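Local coordinates for protein mitochondrial enolase superfamily member 1 (PDB 4A35) that catalyses the magnesium-dependent dehydration of L-fuconate to 2-keto-3-deoxy-L-fuconate, a step in the breakdown of L-fucose, at residues 355-360 with 364-369; 369-374 with 407-412; 2-7 with 48-53. All coordinates share one frame; numbering follows the deposited sequence.

Contact 1: 355-360 with 364-369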
loop_
_atom_site.group_PDB
_atom_site.type_symbol
_atom_site.label_atom_id
_atom_site.label_comp_id
_atom_site.label_asym_id
_atom_site.label_seq_id
_atom_site.Cartn_x
_atom_site.Cartn_y
_atom_site.Cartn_z
ATOM N N PRO A 355 3.200 16.873 12.866
ATOM C CA PRO A 355 2.115 16.315 12.036
ATOM C C PRO A 355 1.964 16.958 10.657
ATOM O O PRO A 355 2.218 18.165 10.481
ATOM C CB PRO A 355 0.852 16.618 12.864
ATOM C CG PRO A 355 1.342 16.572 14.270
ATOM C CD PRO A 355 2.723 17.225 14.231
ATOM N N HIS A 356 1.500 16.151 9.701
ATOM C CA HIS A 356 1.067 16.643 8.420
ATOM C C HIS A 356 -0.379 17.126 8.593
ATOM O O HIS A 356 -1.178 16.530 9.338
ATOM C CB HIS A 356 1.167 15.537 7.329
ATOM C CG HIS A 356 0.431 15.839 6.053
ATOM N ND1 HIS A 356 -0.794 15.225 5.751
ATOM C CD2 HIS A 356 0.767 16.650 5.024
ATOM C CE1 HIS A 356 -1.147 15.681 4.554
ATOM N NE2 HIS A 356 -0.240 16.524 4.070
ATOM N N ALA A 357 -0.742 18.142 7.845
ATOM C CA ALA A 357 -2.122 18.621 7.891
ATOM C C ALA A 357 -2.483 19.347 6.566
ATOM O O ALA A 357 -1.862 19.057 5.528
ATOM C CB ALA A 357 -2.339 19.495 9.120
ATOM N N GLY A 358 -3.567 20.121 6.572
ATOM C CA GLY A 358 -4.082 20.783 5.376
ATOM C C GLY A 358 -5.186 19.949 4.753
ATOM O O GLY A 358 -5.990 19.351 5.473
ATOM N N GLY A 359 -5.228 19.886 3.420
ATOM C CA GLY A 359 -6.266 19.118 2.747
ATOM C C GLY A 359 -7.683 19.479 3.174
ATOM O O GLY A 359 -7.975 20.651 3.348
ATOM N N VAL A 360 -8.557 18.472 3.323
ATOM C CA VAL A 360 -9.932 18.589 3.832
ATOM C C VAL A 360 -9.958 18.098 5.256
ATOM O O VAL A 360 -9.973 16.869 5.466
ATOM C CB VAL A 360 -10.999 17.760 3.002
ATOM C CG1 VAL A 360 -12.424 18.035 3.514
ATOM C CG2 VAL A 360 -10.899 18.057 1.528
ATOM N N GLU A 364 -8.231 19.929 11.487
ATOM C CA GLU A 364 -9.289 19.709 12.468
ATOM C C GLU A 364 -9.060 18.400 13.270
ATOM O O GLU A 364 -9.279 18.402 14.479
ATOM C CB GLU A 364 -10.658 19.636 11.762
ATOM C CG GLU A 364 -11.280 20.998 11.409
ATOM C CD GLU A 364 -10.526 21.895 10.433
ATOM O OE1 GLU A 364 -9.793 21.368 9.561
ATOM O OE2 GLU A 364 -10.798 23.119 10.443
ATOM N N LEU A 365 -8.537 17.356 12.629
ATOM C CA LEU A 365 -8.345 16.050 13.345
ATOM C C LEU A 365 -6.994 15.959 14.001
ATOM O O LEU A 365 -6.915 15.658 15.174
ATOM C CB LEU A 365 -8.491 14.835 12.378
ATOM C CG LEU A 365 -9.913 14.397 12.032
ATOM C CD1 LEU A 365 -10.708 15.553 11.351
ATOM C CD2 LEU A 365 -9.898 13.119 11.141
ATOM N N VAL A 366 -5.929 16.186 13.235
ATOM C CA VAL A 366 -4.582 15.925 13.707
ATOM C C VAL A 366 -4.191 16.803 14.940
ATOM O O VAL A 366 -3.420 16.339 15.764
ATOM C CB VAL A 366 -3.560 15.968 12.583
ATOM C CG1 VAL A 366 -2.998 17.371 12.349
ATOM C CG2 VAL A 366 -2.459 14.921 12.839
ATOM N N GLN A 367 -4.769 17.995 15.072
ATOM C CA GLN A 367 -4.506 18.881 16.249
ATOM C C GLN A 367 -4.816 18.092 17.581
ATOM O O GLN A 367 -4.102 18.253 18.555
ATOM C CB GLN A 367 -5.373 20.175 16.146
ATOM C CG GLN A 367 -6.879 19.909 16.213
ATOM C CD GLN A 367 -7.706 21.190 16.188
ATOM O OE1 GLN A 367 -7.226 22.286 16.570
ATOM N NE2 GLN A 367 -8.912 21.086 15.649
ATOM N N HIS A 368 -5.882 17.221 17.597
ATOM C CA HIS A 368 -6.208 16.446 18.798
ATOM C C HIS A 368 -5.069 15.500 19.140
ATOM O O HIS A 368 -4.757 15.302 20.307
ATOM C CB HIS A 368 -7.505 15.609 18.558
ATOM C CG HIS A 368 -8.770 16.410 18.480
ATOM N ND1 HIS A 368 -9.565 16.613 19.607
ATOM C CD2 HIS A 368 -9.350 17.003 17.417
ATOM C CE1 HIS A 368 -10.578 17.352 19.192
ATOM N NE2 HIS A 368 -10.505 17.595 17.873
ATOM N N LEU A 369 -4.502 14.864 18.116
ATOM C CA LEU A 369 -3.470 13.852 18.339
ATOM C C LEU A 369 -2.174 14.493 18.901
ATOM O O LEU A 369 -1.536 13.929 19.802
ATOM C CB LEU A 369 -3.192 13.062 17.046
ATOM C CG LEU A 369 -4.394 12.297 16.451
ATOM C CD1 LEU A 369 -4.019 11.659 15.054
ATOM C CD2 LEU A 369 -4.909 11.258 17.384
HETATM O O HOH W 1 -7.731 21.164 7.654
#
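Val-366, on the helix 362-377, drives its two methyl groups against the loop 355-360, and the apolar part of the contact is almost wholly its own. CG2 reaches Pro-355 CB at 3.7 Å, while CG1 lies 3.9 Å from the methyl carbon CB of Ala-357. With chi1 at 89°, CG1 sits between the backbone N and the carbonyl carbon of Val-366, and the fork of the side chain faces the loop, CG2 nearer Pro-355 and CG1 nearer Ala-357. The carbonyl O of His-356 comes between these two hydrophobic touches, 3.6 Å from Val-366 CG1, as a van der Waals neighbour. Cut back to an alanine, this position would lose both methyls, and a gap is likely to open against Pro-355 and Ala-357, leaving the loop on either side of His-356 less firmly backed.

Polar linkage is sparse: one water lies 2.8 Å from Glu-364 OE1 and makes a weak, long approach to Gly-358 O, a bridge that is not certain. The other carboxylate oxygen of Glu-364 is held by His-393 and the backbone N of Val-400. Within the helix, Gln-367 NE2 donates to Glu-364 O at 3.0 Å.

CB of His-356, a predicted active-site residue, leaves the loop on the side away from residues 364-369; its ND1 is bonded to Asp-329, and its side chain lies about 4 Å from the bound magnesium ion. In this barrel of the enolase superfamily, the loop therefore has two unlike sides: a mainly apolar one seated on the helix, and a polar one, carrying His-356, presented to the metal and probably to the substrate.

Contact 2: 369-374 with 407-412. With EDO (1,2-ethanediol), chain G.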
loop_
_atom_site.group_PDB
_atom_site.type_symbol
_atom_site.label_atom_id
_atom_site.label_comp_id
_atom_site.label_asym_id
_atom_site.label_seq_id
_atom_site.Cartn_x
_atom_site.Cartn_y
_atom_site.Cartn_z
ATOM N N LEU A 369 -4.502 14.864 18.116
ATOM C CA LEU A 369 -3.470 13.852 18.339
ATOM C C LEU A 369 -2.174 14.493 18.901
ATOM O O LEU A 369 -1.536 13.929 19.802
ATOM C CB LEU A 369 -3.192 13.062 17.046
ATOM C CG LEU A 369 -4.394 12.297 16.451
ATOM C CD1 LEU A 369 -4.019 11.659 15.054
ATOM C CD2 LEU A 369 -4.909 11.258 17.384
ATOM N N ILE A 370 -1.781 15.645 18.353
ATOM C CA ILE A 370 -0.526 16.273 18.779
ATOM C C ILE A 370 -0.676 17.010 20.142
ATOM O O ILE A 370 0.286 17.027 20.912
ATOM C CB ILE A 370 0.090 17.140 17.656
ATOM C CG1 ILE A 370 1.618 17.260 17.826
ATOM C CG2 ILE A 370 -0.601 18.509 17.431
ATOM C CD1 ILE A 370 2.471 15.844 17.721
ATOM N N ILE A 371 -1.889 17.539 20.455
ATOM C CA ILE A 371 -2.132 18.116 21.772
ATOM C C ILE A 371 -2.015 16.962 22.807
ATOM O O ILE A 371 -1.388 17.131 23.847
ATOM C CB ILE A 371 -3.454 18.882 21.809
ATOM C CG1 ILE A 371 -3.299 20.228 21.003
ATOM C CG2 ILE A 371 -3.959 19.115 23.254
ATOM C CD1 ILE A 371 -4.615 20.838 20.653
ATOM N N PHE A 372 -2.656 15.805 22.500
ATOM C CA PHE A 372 -2.540 14.612 23.351
ATOM C C PHE A 372 -1.050 14.203 23.489
ATOM O O PHE A 372 -0.598 13.959 24.614
ATOM C CB PHE A 372 -3.410 13.438 22.856
ATOM C CG PHE A 372 -2.989 12.107 23.481
ATOM C CD1 PHE A 372 -3.288 11.818 24.812
ATOM C CD2 PHE A 372 -2.234 11.178 22.751
ATOM C CE1 PHE A 372 -2.883 10.599 25.394
ATOM C CE2 PHE A 372 -1.776 9.993 23.357
ATOM C CZ PHE A 372 -2.121 9.707 24.673
ATOM N N ASP A 373 -0.297 14.214 22.372
ATOM C CA ASP A 373 1.124 13.866 22.392
ATOM C C ASP A 373 1.865 14.758 23.436
ATOM O O ASP A 373 2.616 14.241 24.283
ATOM C CB ASP A 373 1.762 14.023 21.002
ATOM C CG ASP A 373 3.230 13.704 21.067
ATOM O OD1 ASP A 373 3.561 12.538 21.345
ATOM O OD2 ASP A 373 4.056 14.651 20.956
ATOM N N TYR A 374 1.700 16.089 23.323
ATOM C CA TYR A 374 2.351 17.012 24.258
ATOM C C TYR A 374 1.972 16.762 25.717
ATOM O O TYR A 374 2.849 16.711 26.595
ATOM C CB TYR A 374 2.028 18.492 23.919
ATOM C CG TYR A 374 2.660 19.463 24.908
ATOM C CD1 TYR A 374 4.041 19.629 24.967
ATOM C CD2 TYR A 374 1.876 20.176 25.817
ATOM C CE1 TYR A 374 4.626 20.491 25.894
ATOM C CE2 TYR A 374 2.454 21.048 26.747
ATOM C CZ TYR A 374 3.822 21.208 26.776
ATOM O OH TYR A 374 4.378 22.054 27.707
ATOM N N TYR A 407 -2.431 26.357 17.511
ATOM C CA TYR A 407 -3.698 25.634 17.571
ATOM C C TYR A 407 -4.287 25.723 18.984
ATOM O O TYR A 407 -3.763 25.073 19.898
ATOM C CB TYR A 407 -3.471 24.152 17.208
ATOM C CG TYR A 407 -3.392 23.877 15.724
ATOM C CD1 TYR A 407 -4.538 23.571 14.991
ATOM C CD2 TYR A 407 -2.165 23.880 15.056
ATOM C CE1 TYR A 407 -4.458 23.161 13.650
ATOM C CE2 TYR A 407 -2.074 23.516 13.703
ATOM C CZ TYR A 407 -3.229 23.177 13.004
ATOM O OH TYR A 407 -3.183 22.803 11.682
ATOM N N MET A 408 -5.408 26.431 19.146
ATOM C CA MET A 408 -6.051 26.469 20.443
ATOM C C MET A 408 -6.843 25.153 20.606
ATOM O O MET A 408 -7.490 24.724 19.629
ATOM C CB MET A 408 -6.934 27.722 20.569
ATOM C CG MET A 408 -6.142 29.003 20.413
ATOM S SD MET A 408 -4.642 29.159 21.432
ATOM C CE MET A 408 -5.395 29.221 23.073
ATOM N N PRO A 409 -6.699 24.455 21.757
ATOM C CA PRO A 409 -7.368 23.144 21.918
ATOM C C PRO A 409 -8.880 23.185 21.682
ATOM O O PRO A 409 -9.572 23.988 22.317
ATOM C CB PRO A 409 -7.060 22.755 23.374
ATOM C CG PRO A 409 -5.824 23.524 23.729
ATOM C CD PRO A 409 -6.002 24.849 23.004
ATOM N N PRO A 410 -9.414 22.284 20.834
ATOM C CA PRO A 410 -10.884 22.244 20.630
ATOM C C PRO A 410 -11.659 22.107 21.946
ATOM O O PRO A 410 -11.249 21.362 22.842
ATOM C CB PRO A 410 -11.086 21.007 19.744
ATOM C CG PRO A 410 -9.798 20.912 18.948
ATOM C CD PRO A 410 -8.711 21.325 19.949
ATOM N N LYS A 411 -12.754 22.846 22.078
ATOM C CA LYS A 411 -13.552 22.842 23.303
ATOM C C LYS A 411 -14.762 21.929 23.233
ATOM O O LYS A 411 -15.283 21.510 24.281
ATOM C CB LYS A 411 -14.024 24.277 23.632
ATOM C CG LYS A 411 -12.874 25.197 24.059
ATOM C CD LYS A 411 -13.157 26.654 23.702
ATOM C CE LYS A 411 -12.355 27.609 24.544
ATOM N NZ LYS A 411 -12.810 29.009 24.347
ATOM N N ASP A 412 -15.252 21.667 22.021
ATOM C CA ASP A 412 -16.491 20.913 21.862
ATOM C C ASP A 412 -16.290 19.418 21.880
ATOM O O ASP A 412 -15.242 18.942 21.439
ATOM C CB ASP A 412 -17.209 21.318 20.569
ATOM C CG ASP A 412 -17.588 22.808 20.537
ATOM O OD1 ASP A 412 -18.462 23.211 21.323
ATOM O OD2 ASP A 412 -16.930 23.573 19.797
HETATM C C1 EDO G . 8.118 22.458 27.587
HETATM O O1 EDO G . 6.980 21.654 27.822
HETATM C C2 EDO G . 8.263 22.831 26.107
HETATM O O2 EDO G . 8.977 21.804 25.453
#
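Ile-371 makes the contact with the terminal methyl CD1, which projects from helix 362-377 onto the pair of prolines that follows strand 406-408 in the barrel-type C-terminal domain. CD1 is 3.8 Å from Pro-409 CA and 4.1 Å from its CB, the two side chains crossing at about a right angle. The same methyl also meets Pro-410 at the ring carbon CD, 4.2 Å away. Beside them, the carbonyl O of Tyr-407 lies at the margin of van der Waals range. CG1 of Ile-371 is anti to the carbonyl carbon and chi2 is extended at 163°, which carries CD1 out from the helix to Pro-409.

The next shell holds the 407-412 segment. Tyr-407 packs its side chain on Cys-363 and Gln-367 of the same helix, its OH bonds to Glu-387 O, and its backbone pairs with Tyr-188 of the neighbouring strand. Pro-410 is anchored through its carbonyl O by Trp-136 NE1. Further along the helix, Asp-373 contributes to a magnesium site with Tyr-188 and Ser-380. Tyr-374 OH hydrogen-bonds O1 of an ethanediol at 2.6 Å, the diol oxygen lying at the ring edge in its plane; the diol probably comes from the crystallisation liquor.

Between the segments themselves the join is made by apolar contacts: a single branched side chain meets stiff proline rings, so the fit depends on shape, while the polar bonds of Tyr-407 and Pro-410 are made to their surroundings.

Contact 3: 2-7 with 48-53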
loop_
_atom_site.group_PDB
_atom_site.type_symbol
_atom_site.label_atom_id
_atom_site.label_comp_id
_atom_site.label_asym_id
_atom_site.label_seq_id
_atom_site.Cartn_x
_atom_site.Cartn_y
_atom_site.Cartn_z
ATOM N N MET A 2 -20.115 6.773 29.653
ATOM C CA MET A 2 -21.396 7.290 29.170
ATOM C C MET A 2 -21.757 6.674 27.802
ATOM O O MET A 2 -22.689 7.142 27.142
ATOM C CB MET A 2 -21.290 8.822 29.058
ATOM C CG MET A 2 -21.193 9.538 30.414
ATOM S SD MET A 2 -22.301 10.953 30.447
ATOM C CE MET A 2 -21.294 12.174 29.619
ATOM N N VAL A 3 -21.042 5.601 27.398
ATOM C CA VAL A 3 -21.200 4.943 26.100
ATOM C C VAL A 3 -22.479 4.105 26.083
ATOM O O VAL A 3 -22.725 3.328 27.009
ATOM C CB VAL A 3 -19.942 4.108 25.746
ATOM C CG1 VAL A 3 -20.147 3.271 24.492
ATOM C CG2 VAL A 3 -18.743 5.020 25.570
ATOM N N ARG A 4 -23.269 4.250 25.005
ATOM C CA ARG A 4 -24.544 3.547 24.862
ATOM C C ARG A 4 -24.905 3.445 23.388
ATOM O O ARG A 4 -24.376 4.197 22.558
ATOM C CB ARG A 4 -25.655 4.304 25.639
ATOM C CG ARG A 4 -26.037 5.695 25.050
ATOM C CD ARG A 4 -25.206 6.849 25.594
ATOM N NE ARG A 4 -25.482 8.127 24.926
ATOM C CZ ARG A 4 -24.920 9.294 25.250
ATOM N NH1 ARG A 4 -24.033 9.363 26.239
ATOM N NH2 ARG A 4 -25.242 10.399 24.591
ATOM N N GLY A 5 -25.828 2.550 23.089
ATOM C CA GLY A 5 -26.350 2.444 21.745
ATOM C C GLY A 5 -25.707 1.416 20.854
ATOM O O GLY A 5 -24.551 1.035 21.036
ATOM N N ARG A 6 -26.517 0.935 19.921
ATOM C CA ARG A 6 -26.151 0.019 18.850
ATOM C C ARG A 6 -26.020 0.834 17.574
ATOM O O ARG A 6 -26.915 1.611 17.255
ATOM C CB ARG A 6 -27.192 -1.106 18.695
ATOM C CG ARG A 6 -26.657 -2.225 17.799
ATOM C CD ARG A 6 -27.512 -3.480 17.804
ATOM N NE ARG A 6 -27.598 -4.102 19.132
ATOM C CZ ARG A 6 -26.941 -5.189 19.518
ATOM N NH1 ARG A 6 -26.060 -5.767 18.708
ATOM N NH2 ARG A 6 -27.132 -5.688 20.728
ATOM N N ILE A 7 -24.907 0.656 16.840
ATOM C CA ILE A 7 -24.707 1.380 15.587
ATOM C C ILE A 7 -25.762 0.836 14.597
ATOM O O ILE A 7 -25.834 -0.361 14.394
ATOM C CB ILE A 7 -23.244 1.262 15.098
ATOM C CG1 ILE A 7 -22.370 2.146 16.031
ATOM C CG2 ILE A 7 -23.139 1.690 13.615
ATOM C CD1 ILE A 7 -21.046 1.729 16.178
ATOM N N ASP A 48 -30.397 10.098 21.000
ATOM C CA ASP A 48 -29.770 11.249 21.660
ATOM C C ASP A 48 -29.320 12.300 20.640
ATOM O O ASP A 48 -28.756 13.314 21.029
ATOM C CB ASP A 48 -28.570 10.800 22.529
ATOM C CG ASP A 48 -27.485 9.991 21.824
ATOM O OD1 ASP A 48 -27.541 9.861 20.577
ATOM O OD2 ASP A 48 -26.587 9.483 22.514
ATOM N N GLY A 49 -29.539 12.026 19.358
ATOM C CA GLY A 49 -29.105 12.870 18.238
ATOM C C GLY A 49 -27.592 12.955 18.039
ATOM O O GLY A 49 -27.124 13.751 17.217
ATOM N N ILE A 50 -26.806 12.111 18.742
ATOM C CA ILE A 50 -25.330 12.164 18.613
ATOM C C ILE A 50 -24.921 11.244 17.471
ATOM O O ILE A 50 -25.268 10.061 17.482
ATOM C CB ILE A 50 -24.561 11.821 19.933
ATOM C CG1 ILE A 50 -24.985 12.683 21.168
ATOM C CG2 ILE A 50 -23.037 11.751 19.705
ATOM C CD1 ILE A 50 -24.587 14.153 21.193
ATOM N N LYS A 51 -24.184 11.787 16.505
ATOM C CA LYS A 51 -23.706 11.028 15.340
ATOM C C LYS A 51 -22.211 11.038 15.286
ATOM O O LYS A 51 -21.577 11.991 15.753
ATOM C CB LYS A 51 -24.287 11.602 14.044
ATOM C CG LYS A 51 -25.810 11.548 14.007
ATOM C CD LYS A 51 -26.367 12.186 12.755
ATOM C CE LYS A 51 -27.868 12.279 12.875
ATOM N NZ LYS A 51 -28.502 12.624 11.585
ATOM N N GLY A 52 -21.655 9.949 14.780
ATOM C CA GLY A 52 -20.230 9.840 14.554
ATOM C C GLY A 52 -19.919 10.233 13.123
ATOM O O GLY A 52 -20.473 9.663 12.177
ATOM N N CYS A 53 -19.060 11.252 12.954
ATOM C CA CYS A 53 -18.634 11.697 11.636
ATOM C C CYS A 53 -17.168 11.321 11.398
ATOM O O CYS A 53 -16.334 11.437 12.292
ATOM C CB CYS A 53 -18.864 13.193 11.481
ATOM S SG CYS A 53 -20.554 13.716 11.899
#
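Arg-4 reaches across to Asp-48 in a salt bridge made by two of its nitrogens. From CB the chain bends at chi2 (-89°) and then runs extended through CG and CD, which brings the NE/NH2 edge of the guanidinium to the aspartate. NE donates to Asp-48 OD2 at 3.0 Å, and NH2 donates to the same oxygen at 2.6 Å, so a single carboxylate oxygen takes both N-H groups. OD2 lies at the edge of the guanidinium, close to its plane, but the two flat groups are turned 71° against each other. NH2 also lies 4.1 Å from Ile-50 CG1. On the remaining branch, NH1 turns back to donate to Met-2 O at 2.7 Å, which ties down the rotation of the group. Asp-48 is steadied in its turn: OD1 accepts from Ile-50 N at 3.0 Å, an Asx turn in which the donor stands above the carboxylate plane.

The contact joins the chain start, just ahead of strand 7-16, to the turn leading into strand 52-58, the two outermost strands of the antiparallel sheet of the enolase-type N-terminal domain. Helix 110-131 packs against both segments, through Val-3 and Ile-50.

In the fold
Contacts 1 and 2 lie in the barrel part of the chain and are both buried; contact 3 is at the surface of the N-terminal part, its centre about 24 Å and about 23 Å from theirs. The first two share helix 362-377, meet at Leu-369 and touch directly, Pro-355 packing on Ile-370 and His-368 on Pro-410. One helix thus packs against the loop that probably binds substrate and, five residues further on, against the prolines at 409-410. Their chemistry is alike, one branched aliphatic residue against proline or alanine. Contact 3 differs: a charged pair beside the sheet's outer strands does the joining, with one long approach to Ile-50.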